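Local coordinates for protein peptide methionine sulfoxide reductase MsrA (Treponema denticola ATCC 35405, PDB 5FA9) that probably reduces the S and R sulfoxides of methionine back to methionine as a bifunctional, thioredoxin-dependent enzyme that repairs oxidised proteins, at residues K3-A8 with T94-V99; H50-K55 with R90-G95; R74-T79 with I122-E127. The protein carries 2 engineered substitutions. All coordinates share one frame; numbering follows the deposited sequence.

In the fold
All three contacts lie in the MsrA part of the chain and belong to, or border, one mixed sheet. Interaction 1 is the buried one, joining neighbouring central strands 2-8 and 95-98 mainly by paired backbone bonds. Interaction 2 is partly buried: strand 51-59, next to 2-8, meets the loop leading into 95-98, and polar side chains there reach the bound dithiane. Interaction 3, also partly buried, joins the loop after helix 65-74 to the entry of strand 125-128, outermost in the sheet of this chain, mostly through aliphatic side chains and one backbone bond. Thr-94 and Gly-95 belong to both 1 and 2. Glu-125 ties all three together, its carboxylate meeting Arg-93 and Tyr-97.

Interaction 1: K3-A8 with T94-V99; sequences KEIYLA and TGIYYV
Tyr-6 and Tyr-97 form an antiparallel hydrogen-bonded pair between strands 2-8 and 95-98, in the interior of the mixed sheet of the MsrA fold. The two bonds of the pair are unequal: Tyr-97 N reaches Tyr-6 O at 2.8 Å and nearly straight (175°), whereas Tyr-6 N to Tyr-97 O is 3.0 Å and bent (144°). One hydrogen-bonded pair further on, Ala-8 N donates to Gly-95 O over 2.9 Å and Gly-95 N returns to Ala-8 O over 3.0 Å. Ala-8 O also accepts the hydroxyl of Tyr-72 from helix 65-74. Leu-7 and Ile-96, the non-hydrogen-bonded pair in between, turn their backbone groups outward to Val-54 and Glu-125 on the flanking strands; their side chains lie alongside each other, pointing the same way, with Leu-7 CD2 3.7 Å from Ile-96 CG2.

Toward Val-99 the strands separate and a water takes over, donating to Glu-4 O (2.7 Å) and accepting from Val-99 N (2.8 Å). On the face that carries Tyr-6 and Tyr-97, Tyr-6 OH donates to Glu-4 OE2, which it meets from above the carboxylate plane, 43° out of it. Val-99 CG1 packs against that same carboxylate and approaches the edge of the Tyr-6 ring. Glu-4 OE1 accepts from Ile-2 N of the second subunit, and Tyr-97 OH bonds to Glu-125 OE2. Ala-8 CB touches the Tyr-97 ring at its edge, by CE2.

Direct amide pairing, a bridging water and side-chain bonds thus each satisfy a different part of this buried seam. Because both oxygens of Glu-4 have donors, one within its strand and one across the subunit boundary, its carboxylate could well remain ionised despite being buried.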
loop_
_atom_site.group_PDB
_atom_site.type_symbol
_atom_site.label_atom_id
_atom_site.label_comp_id
_atom_site.label_asym_id
_atom_site.label_seq_id
_atom_site.Cartn_x
_atom_site.Cartn_y
_atom_site.Cartn_z
ATOM N N LYS B 3 2.795 2.011 2.126
ATOM C CA LYS B 3 3.427 1.092 3.062
ATOM C C LYS B 3 2.512 0.812 4.246
ATOM O O LYS B 3 1.491 1.479 4.424
ATOM C CB LYS B 3 4.765 1.654 3.550
ATOM C CG LYS B 3 5.905 1.490 2.558
ATOM C CD LYS B 3 7.094 2.360 2.929
ATOM C CE LYS B 3 8.355 1.917 2.204
ATOM N NZ LYS B 3 8.093 1.601 0.773
ATOM N N GLU B 4 2.875 -0.178 5.053
ATOM C CA GLU B 4 2.061 -0.540 6.204
ATOM C C GLU B 4 2.908 -0.894 7.423
ATOM O O GLU B 4 3.965 -1.514 7.309
ATOM C CB GLU B 4 1.123 -1.699 5.851
ATOM C CG GLU B 4 1.823 -2.978 5.432
ATOM C CD GLU B 4 0.854 -4.032 4.928
ATOM O OE1 GLU B 4 0.243 -3.817 3.859
ATOM O OE2 GLU B 4 0.700 -5.072 5.602
ATOM N N ILE B 5 2.428 -0.480 8.591
ATOM C CA ILE B 5 3.106 -0.738 9.854
ATOM C C ILE B 5 2.057 -1.088 10.911
ATOM O O ILE B 5 0.913 -0.636 10.830
ATOM C CB ILE B 5 3.954 0.481 10.298
ATOM C CG1 ILE B 5 4.811 0.145 11.522
ATOM C CG2 ILE B 5 3.068 1.694 10.554
ATOM C CD1 ILE B 5 5.901 -0.866 11.245
ATOM N N TYR B 6 2.436 -1.903 11.890
ATOM C CA TYR B 6 1.494 -2.347 12.911
ATOM C C TYR B 6 1.925 -1.874 14.296
ATOM O O TYR B 6 3.029 -2.175 14.749
ATOM C CB TYR B 6 1.360 -3.872 12.884
ATOM C CG TYR B 6 0.756 -4.409 11.603
ATOM C CD1 TYR B 6 1.511 -4.503 10.439
ATOM C CD2 TYR B 6 -0.569 -4.823 11.558
ATOM C CE1 TYR B 6 0.962 -4.991 9.268
ATOM C CE2 TYR B 6 -1.125 -5.314 10.392
ATOM C CZ TYR B 6 -0.356 -5.394 9.250
ATOM O OH TYR B 6 -0.907 -5.883 8.087
ATOM N N LEU B 7 1.045 -1.134 14.963
ATOM C CA LEU B 7 1.381 -0.516 16.242
ATOM C C LEU B 7 0.424 -0.921 17.361
ATOM O O LEU B 7 -0.788 -0.731 17.258
ATOM C CB LEU B 7 1.395 1.007 16.101
ATOM C CG LEU B 7 2.351 1.574 15.051
ATOM C CD1 LEU B 7 2.216 3.084 14.962
ATOM C CD2 LEU B 7 3.787 1.177 15.361
ATOM N N ALA B 8 0.982 -1.479 18.430
ATOM C CA ALA B 8 0.207 -1.814 19.617
ATOM C C ALA B 8 0.529 -0.842 20.747
ATOM O O ALA B 8 1.640 -0.842 21.275
ATOM C CB ALA B 8 0.481 -3.246 20.048
ATOM N N THR B 94 3.035 -2.805 24.780
ATOM C CA THR B 94 3.467 -1.960 23.676
ATOM C C THR B 94 4.378 -2.726 22.727
ATOM O O THR B 94 5.248 -3.482 23.160
ATOM C CB THR B 94 4.198 -0.703 24.177
ATOM O OG1 THR B 94 5.260 -1.087 25.059
ATOM C CG2 THR B 94 3.237 0.209 24.920
ATOM N N GLY B 95 4.171 -2.529 21.429
ATOM C CA GLY B 95 4.975 -3.205 20.431
ATOM C C GLY B 95 4.868 -2.598 19.048
ATOM O O GLY B 95 3.856 -1.992 18.695
ATOM N N ILE B 96 5.924 -2.769 18.260
ATOM C CA ILE B 96 5.934 -2.330 16.872
ATOM C C ILE B 96 6.198 -3.531 15.976
ATOM O O ILE B 96 7.258 -4.151 16.050
ATOM C CB ILE B 96 6.997 -1.245 16.619
ATOM C CG1 ILE B 96 6.785 -0.058 17.561
ATOM C CG2 ILE B 96 6.962 -0.791 15.167
ATOM C CD1 ILE B 96 7.883 0.980 17.496
ATOM N N TYR B 97 5.228 -3.859 15.128
ATOM C CA TYR B 97 5.308 -5.066 14.317
ATOM C C TYR B 97 5.403 -4.731 12.835
ATOM O O TYR B 97 4.641 -3.911 12.322
ATOM C CB TYR B 97 4.098 -5.962 14.583
ATOM C CG TYR B 97 3.831 -6.182 16.055
ATOM C CD1 TYR B 97 4.597 -7.075 16.793
ATOM C CD2 TYR B 97 2.817 -5.492 16.707
ATOM C CE1 TYR B 97 4.358 -7.277 18.141
ATOM C CE2 TYR B 97 2.570 -5.688 18.053
ATOM C CZ TYR B 97 3.342 -6.581 18.765
ATOM O OH TYR B 97 3.100 -6.777 20.105
ATOM N N TYR B 98 6.341 -5.377 12.151
ATOM C CA TYR B 98 6.596 -5.083 10.749
ATOM C C TYR B 98 6.279 -6.274 9.855
ATOM O O TYR B 98 6.421 -7.428 10.259
ATOM C CB TYR B 98 8.055 -4.657 10.550
ATOM C CG TYR B 98 9.066 -5.697 10.982
ATOM C CD1 TYR B 98 9.505 -6.678 10.099
ATOM C CD2 TYR B 98 9.583 -5.698 12.271
ATOM C CE1 TYR B 98 10.427 -7.630 10.489
ATOM C CE2 TYR B 98 10.507 -6.647 12.670
ATOM C CZ TYR B 98 10.926 -7.610 11.775
ATOM O OH TYR B 98 11.845 -8.556 12.166
ATOM N N VAL B 99 5.851 -5.980 8.634
ATOM C CA VAL B 99 5.642 -7.002 7.621
ATOM C C VAL B 99 6.666 -6.786 6.510
ATOM O O VAL B 99 6.889 -7.652 5.663
ATOM C CB VAL B 99 4.206 -6.948 7.060
ATOM C CG1 VAL B 99 4.006 -5.685 6.241
ATOM C CG2 VAL B 99 3.900 -8.178 6.229
HETATM O O HOH W 1 5.889 -3.313 7.679
#

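Interaction 2: H50-K55 with R90-G95; sequences HAETVK and RQYRTG. With D1D ((4S,5S)-1,2-dithiane-4,5-diol), chain F.
The pocket that holds the dithiane in the MsrA active site is walled in part by Glu-52, at the start of strand 51-59, and by Tyr-92, in the loop before strand 95-98. The two side chains lie side by side and point the same way, with carboxylate and ring planes 57° apart. Their approach is Glu-52 OE1 to Tyr-92 CE1, 3.6 Å. Tyr-92 OH shares a hydrogen bond of 3.1 Å with dithiane O3, which sits in the plane of the ring at its edge. Glu-52 OE1 comes within 3.3 Å of dithiane C2, while OE2 accepts from Phe-12 N. Ser-11, an engineered residue at the predicted active-site position, also bonds to the ligand through OG.

Beneath this pair the backbones are joined by one straight bond, Glu-52 N to Gln-91 O (2.8 Å, 174°). Gln-91 CA, in turn, makes a CH contact of 3.3 Å with His-50 O.

Arg-93 runs extended from CG to NE and brings its guanidinium under Ala-51, whose CB sits 3.6 Å above the plane and over its centre; Arg-90 NH1 covers the opposite face. Arg-93 NE forms a salt bridge to Glu-125 and NH2 donates to Asp-49 O, while Arg-90 NH1 pairs with Asp-49 OD2. Bonds at NE and NH2 limit the rotation of the Arg-93 plane, and the nearby acidic groups plausibly offset the repulsion between two guanidinium groups lying this close.

Of the two pocket residues, Tyr-92 shares a hydrogen bond with the ligand at its diol side, while Glu-52, held by Phe-12 N, packs on its carbons; this is consistent with the MsrA family, where a glutamate and tyrosines probably surround the sulfoxide oxygen.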
loop_
_atom_site.group_PDB
_atom_site.type_symbol
_atom_site.label_atom_id
_atom_site.label_comp_id
_atom_site.label_asym_id
_atom_site.label_seq_id
_atom_site.Cartn_x
_atom_site.Cartn_y
_atom_site.Cartn_z
ATOM N N HIS B 50 -2.733 -12.224 22.692
ATOM C CA HIS B 50 -2.562 -11.309 21.573
ATOM C C HIS B 50 -2.580 -9.868 22.062
ATOM O O HIS B 50 -3.320 -9.526 22.985
ATOM C CB HIS B 50 -3.664 -11.520 20.532
ATOM C CG HIS B 50 -3.631 -12.865 19.874
ATOM N ND1 HIS B 50 -2.610 -13.262 19.039
ATOM C CD2 HIS B 50 -4.501 -13.902 19.924
ATOM C CE1 HIS B 50 -2.848 -14.487 18.606
ATOM N NE2 HIS B 50 -3.990 -14.898 19.127
ATOM N N ALA B 51 -1.768 -9.023 21.437
ATOM C CA ALA B 51 -1.738 -7.607 21.774
ATOM C C ALA B 51 -2.702 -6.822 20.894
ATOM O O ALA B 51 -2.794 -7.062 19.691
ATOM C CB ALA B 51 -0.326 -7.058 21.638
ATOM N N GLU B 52 -3.418 -5.884 21.504
ATOM C CA GLU B 52 -4.339 -5.030 20.767
ATOM C C GLU B 52 -3.561 -4.091 19.854
ATOM O O GLU B 52 -2.823 -3.224 20.321
ATOM C CB GLU B 52 -5.227 -4.241 21.729
ATOM C CG GLU B 52 -6.196 -5.111 22.515
ATOM C CD GLU B 52 -7.249 -4.304 23.247
ATOM O OE1 GLU B 52 -7.962 -4.885 24.091
ATOM O OE2 GLU B 52 -7.368 -3.091 22.972
ATOM N N THR B 53 -3.735 -4.273 18.549
ATOM C CA THR B 53 -2.901 -3.598 17.563
ATOM C C THR B 53 -3.741 -2.922 16.483
ATOM O O THR B 53 -4.807 -3.413 16.111
ATOM C CB THR B 53 -1.920 -4.595 16.904
ATOM O OG1 THR B 53 -1.245 -5.345 17.922
ATOM C CG2 THR B 53 -0.889 -3.873 16.047
ATOM N N VAL B 54 -3.257 -1.786 15.991
ATOM C CA VAL B 54 -3.903 -1.086 14.889
ATOM C C VAL B 54 -3.048 -1.157 13.629
ATOM O O VAL B 54 -1.884 -0.758 13.633
ATOM C CB VAL B 54 -4.173 0.390 15.231
ATOM C CG1 VAL B 54 -4.742 1.117 14.023
ATOM C CG2 VAL B 54 -5.122 0.493 16.409
ATOM N N LYS B 55 -3.632 -1.674 12.552
ATOM C CA LYS B 55 -2.956 -1.723 11.262
ATOM C C LYS B 55 -2.949 -0.342 10.618
ATOM O O LYS B 55 -3.997 0.284 10.470
ATOM C CB LYS B 55 -3.632 -2.736 10.338
ATOM C CG LYS B 55 -3.065 -2.773 8.927
ATOM C CD LYS B 55 -3.713 -3.874 8.105
ATOM C CE LYS B 55 -3.136 -3.933 6.701
ATOM N NZ LYS B 55 -3.771 -5.009 5.891
ATOM N N ARG B 90 -1.507 -8.299 29.241
ATOM C CA ARG B 90 -0.642 -8.622 28.112
ATOM C C ARG B 90 -1.219 -8.128 26.790
ATOM O O ARG B 90 -0.482 -7.897 25.833
ATOM C CB ARG B 90 -0.400 -10.132 28.041
ATOM C CG ARG B 90 0.734 -10.619 28.926
ATOM C CD ARG B 90 2.081 -10.403 28.253
ATOM N NE ARG B 90 2.229 -11.228 27.058
ATOM C CZ ARG B 90 3.290 -11.203 26.257
ATOM N NH1 ARG B 90 3.338 -11.990 25.191
ATOM N NH2 ARG B 90 4.305 -10.391 26.524
ATOM N N GLN B 91 -2.536 -7.967 26.737
ATOM C CA GLN B 91 -3.188 -7.486 25.525
ATOM C C GLN B 91 -2.964 -5.987 25.329
ATOM O O GLN B 91 -3.310 -5.432 24.287
ATOM C CB GLN B 91 -4.687 -7.796 25.553
ATOM C CG GLN B 91 -5.460 -7.094 26.657
ATOM C CD GLN B 91 -5.533 -7.910 27.935
ATOM O OE1 GLN B 91 -4.548 -8.514 28.360
ATOM N NE2 GLN B 91 -6.708 -7.932 28.554
ATOM N N TYR B 92 -2.383 -5.339 26.334
ATOM C CA TYR B 92 -2.115 -3.907 26.263
ATOM C C TYR B 92 -0.620 -3.603 26.213
ATOM O O TYR B 92 -0.212 -2.454 26.384
ATOM C CB TYR B 92 -2.745 -3.183 27.455
ATOM C CG TYR B 92 -4.232 -3.406 27.595
ATOM C CD1 TYR B 92 -5.126 -2.856 26.685
ATOM C CD2 TYR B 92 -4.744 -4.156 28.644
ATOM C CE1 TYR B 92 -6.487 -3.055 26.813
ATOM C CE2 TYR B 92 -6.102 -4.359 28.781
ATOM C CZ TYR B 92 -6.969 -3.808 27.863
ATOM O OH TYR B 92 -8.322 -4.009 27.997
ATOM N N ARG B 93 0.193 -4.630 25.988
ATOM C CA ARG B 93 1.636 -4.440 25.896
ATOM C C ARG B 93 1.988 -3.614 24.664
ATOM O O ARG B 93 1.320 -3.701 23.634
ATOM C CB ARG B 93 2.366 -5.786 25.864
ATOM C CG ARG B 93 2.125 -6.615 24.611
ATOM C CD ARG B 93 2.856 -7.946 24.687
ATOM N NE ARG B 93 2.602 -8.786 23.520
ATOM C CZ ARG B 93 1.548 -9.585 23.389
ATOM N NH1 ARG B 93 0.641 -9.657 24.354
ATOM N NH2 ARG B 93 1.400 -10.314 22.291
ATOM N N THR B 94 3.035 -2.805 24.780
ATOM C CA THR B 94 3.467 -1.960 23.676
ATOM C C THR B 94 4.378 -2.726 22.727
ATOM O O THR B 94 5.248 -3.482 23.160
ATOM C CB THR B 94 4.198 -0.703 24.177
ATOM O OG1 THR B 94 5.260 -1.087 25.059
ATOM C CG2 THR B 94 3.237 0.209 24.920
ATOM N N GLY B 95 4.171 -2.529 21.429
ATOM C CA GLY B 95 4.975 -3.205 20.431
ATOM C C GLY B 95 4.868 -2.598 19.048
ATOM O O GLY B 95 3.856 -1.992 18.695
HETATM S S1 D1D F . -11.700 -5.386 23.616
HETATM C C1 D1D F . -11.735 -3.876 23.038
HETATM C C2 D1D F . -10.651 -2.927 23.762
HETATM O O2 D1D F . -10.799 -1.746 23.354
HETATM C C3 D1D F . -10.807 -2.954 25.474
HETATM O O3 D1D F . -9.857 -2.303 25.982
HETATM C C4 D1D F . -10.792 -4.454 26.067
HETATM S S4 D1D F . -11.867 -5.417 25.340
HETATM O O HOH W 2 -1.361 -2.499 22.956
#

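Interaction 3: R74-T79 with I122-E127; sequences RIIDPT and IVVEVE
Val-124 CG2 is the apolar centre of this contact, meeting Pro-78 CB at 3.8 Å and Ile-76 CD1 at 4.0 Å. The Ile-76 and Val-124 side chains are angled across each other instead of running alongside. In the alpha/beta fold of MsrA, the contact joins the loop that follows helix 65-74 to the lead-in of strand 125-128, an outermost strand of the sheet within this chain. Val-124 places CG2 anti to its own carbonyl carbon, beside the backbone N, which sends that methyl to the proline. Next to it, Ile-122 CG2 touches Pro-78 CB at 4.0 Å. Phe-73 of the preceding helix packs on both Pro-78 and Ile-122, and Tyr-72 packs on Val-124.

Further out, Val-123 lays CG2 beside the Thr-79 backbone, 3.7 Å from its C. Its amide supplies the one hydrogen bond between the segments: Val-123 N to Pro-78 O, 2.8 Å, close to straight at the hydrogen (163°) and approaching the oxygen at a C=O...N angle of 170°. Ile-122 CA adds a CH contact to the same Pro-78 O at 3.3 Å.

At the polar edge Asp-77 braces its own loop. OD1 receives a weak bond from Thr-79 N, closing a loose Asx turn, and a firmer one of 2.9 Å from Thr-79 OG1, which arrives on the syn side, 30° out of the carboxylate plane.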
loop_
_atom_site.group_PDB
_atom_site.type_symbol
_atom_site.label_atom_id
_atom_site.label_comp_id
_atom_site.label_asym_id
_atom_site.label_seq_id
_atom_site.Cartn_x
_atom_site.Cartn_y
_atom_site.Cartn_z
ATOM N N ARG B 74 4.635 9.312 21.218
ATOM C CA ARG B 74 4.015 10.480 21.831
ATOM C C ARG B 74 2.793 10.096 22.664
ATOM O O ARG B 74 2.511 10.713 23.692
ATOM C CB ARG B 74 3.618 11.494 20.756
ATOM C CG ARG B 74 2.772 12.650 21.261
ATOM C CD ARG B 74 2.072 13.355 20.115
ATOM N NE ARG B 74 1.565 14.668 20.499
ATOM C CZ ARG B 74 0.957 15.505 19.665
ATOM N NH1 ARG B 74 0.778 15.164 18.395
ATOM N NH2 ARG B 74 0.527 16.682 20.097
ATOM N N ILE B 75 2.080 9.063 22.226
ATOM C CA ILE B 75 0.815 8.693 22.854
ATOM C C ILE B 75 0.921 7.473 23.767
ATOM O O ILE B 75 -0.091 6.973 24.255
ATOM C CB ILE B 75 -0.270 8.416 21.794
ATOM C CG1 ILE B 75 0.115 7.208 20.938
ATOM C CG2 ILE B 75 -0.490 9.642 20.922
ATOM C CD1 ILE B 75 -0.942 6.814 19.929
ATOM N N ILE B 76 2.138 6.992 24.003
ATOM C CA ILE B 76 2.321 5.840 24.882
ATOM C C ILE B 76 3.394 6.076 25.939
ATOM O O ILE B 76 4.183 7.015 25.846
ATOM C CB ILE B 76 2.712 4.569 24.097
ATOM C CG1 ILE B 76 4.128 4.706 23.534
ATOM C CG2 ILE B 76 1.698 4.267 23.001
ATOM C CD1 ILE B 76 4.742 3.394 23.110
ATOM N N ASP B 77 3.405 5.211 26.948
ATOM C CA ASP B 77 4.504 5.145 27.900
ATOM C C ASP B 77 5.385 3.953 27.541
ATOM O O ASP B 77 5.041 2.810 27.843
ATOM C CB ASP B 77 3.985 5.025 29.335
ATOM C CG ASP B 77 5.100 5.039 30.365
ATOM O OD1 ASP B 77 6.234 5.431 30.019
ATOM O OD2 ASP B 77 4.841 4.657 31.526
ATOM N N PRO B 78 6.527 4.216 26.889
ATOM C CA PRO B 78 7.402 3.154 26.379
ATOM C C PRO B 78 8.175 2.420 27.473
ATOM O O PRO B 78 8.873 1.451 27.176
ATOM C CB PRO B 78 8.360 3.908 25.456
ATOM C CG PRO B 78 8.421 5.279 26.030
ATOM C CD PRO B 78 7.053 5.560 26.587
ATOM N N THR B 79 8.051 2.870 28.717
ATOM C CA THR B 79 8.750 2.235 29.828
ATOM C C THR B 79 7.819 1.353 30.656
ATOM O O THR B 79 8.266 0.622 31.540
ATOM C CB THR B 79 9.400 3.280 30.754
ATOM O OG1 THR B 79 8.382 4.083 31.363
ATOM C CG2 THR B 79 10.343 4.175 29.967
ATOM N N ILE B 122 13.329 1.195 27.721
ATOM C CA ILE B 122 12.135 1.061 26.897
ATOM C C ILE B 122 11.791 -0.415 26.727
ATOM O O ILE B 122 12.649 -1.222 26.371
ATOM C CB ILE B 122 12.320 1.721 25.516
ATOM C CG1 ILE B 122 12.352 3.244 25.656
ATOM C CG2 ILE B 122 11.209 1.308 24.564
ATOM C CD1 ILE B 122 12.682 3.968 24.371
ATOM N N VAL B 123 10.535 -0.764 26.987
ATOM C CA VAL B 123 10.107 -2.157 26.949
ATOM C C VAL B 123 9.205 -2.449 25.755
ATOM O O VAL B 123 8.599 -3.518 25.673
ATOM C CB VAL B 123 9.369 -2.551 28.240
ATOM C CG1 VAL B 123 10.315 -2.492 29.430
ATOM C CG2 VAL B 123 8.167 -1.645 28.460
ATOM N N VAL B 124 9.113 -1.494 24.835
ATOM C CA VAL B 124 8.378 -1.705 23.595
ATOM C C VAL B 124 9.056 -2.803 22.785
ATOM O O VAL B 124 10.235 -2.694 22.447
ATOM C CB VAL B 124 8.297 -0.418 22.750
ATOM C CG1 VAL B 124 7.557 -0.683 21.446
ATOM C CG2 VAL B 124 7.620 0.693 23.537
ATOM N N GLU B 125 8.315 -3.863 22.480
ATOM C CA GLU B 125 8.887 -4.988 21.750
ATOM C C GLU B 125 8.868 -4.737 20.246
ATOM O O GLU B 125 7.900 -4.205 19.703
ATOM C CB GLU B 125 8.139 -6.285 22.081
ATOM C CG GLU B 125 6.649 -6.252 21.785
ATOM C CD GLU B 125 5.957 -7.557 22.131
ATOM O OE1 GLU B 125 6.436 -8.262 23.044
ATOM O OE2 GLU B 125 4.937 -7.881 21.487
ATOM N N VAL B 126 9.952 -5.115 19.580
ATOM C CA VAL B 126 10.029 -5.012 18.130
ATOM C C VAL B 126 10.166 -6.401 17.526
ATOM O O VAL B 126 11.216 -7.034 17.629
ATOM C CB VAL B 126 11.208 -4.131 17.681
ATOM C CG1 VAL B 126 11.309 -4.112 16.164
ATOM C CG2 VAL B 126 11.052 -2.720 18.228
ATOM N N GLU B 127 9.094 -6.875 16.902
ATOM C CA GLU B 127 9.066 -8.217 16.338
ATOM C C GLU B 127 8.460 -8.198 14.948
ATOM O O GLU B 127 7.700 -7.292 14.606
ATOM C CB GLU B 127 8.261 -9.167 17.230
ATOM C CG GLU B 127 8.694 -9.213 18.684
ATOM C CD GLU B 127 7.798 -10.102 19.524
ATOM O OE1 GLU B 127 6.737 -10.527 19.018
ATOM O OE2 GLU B 127 8.152 -10.377 20.690
#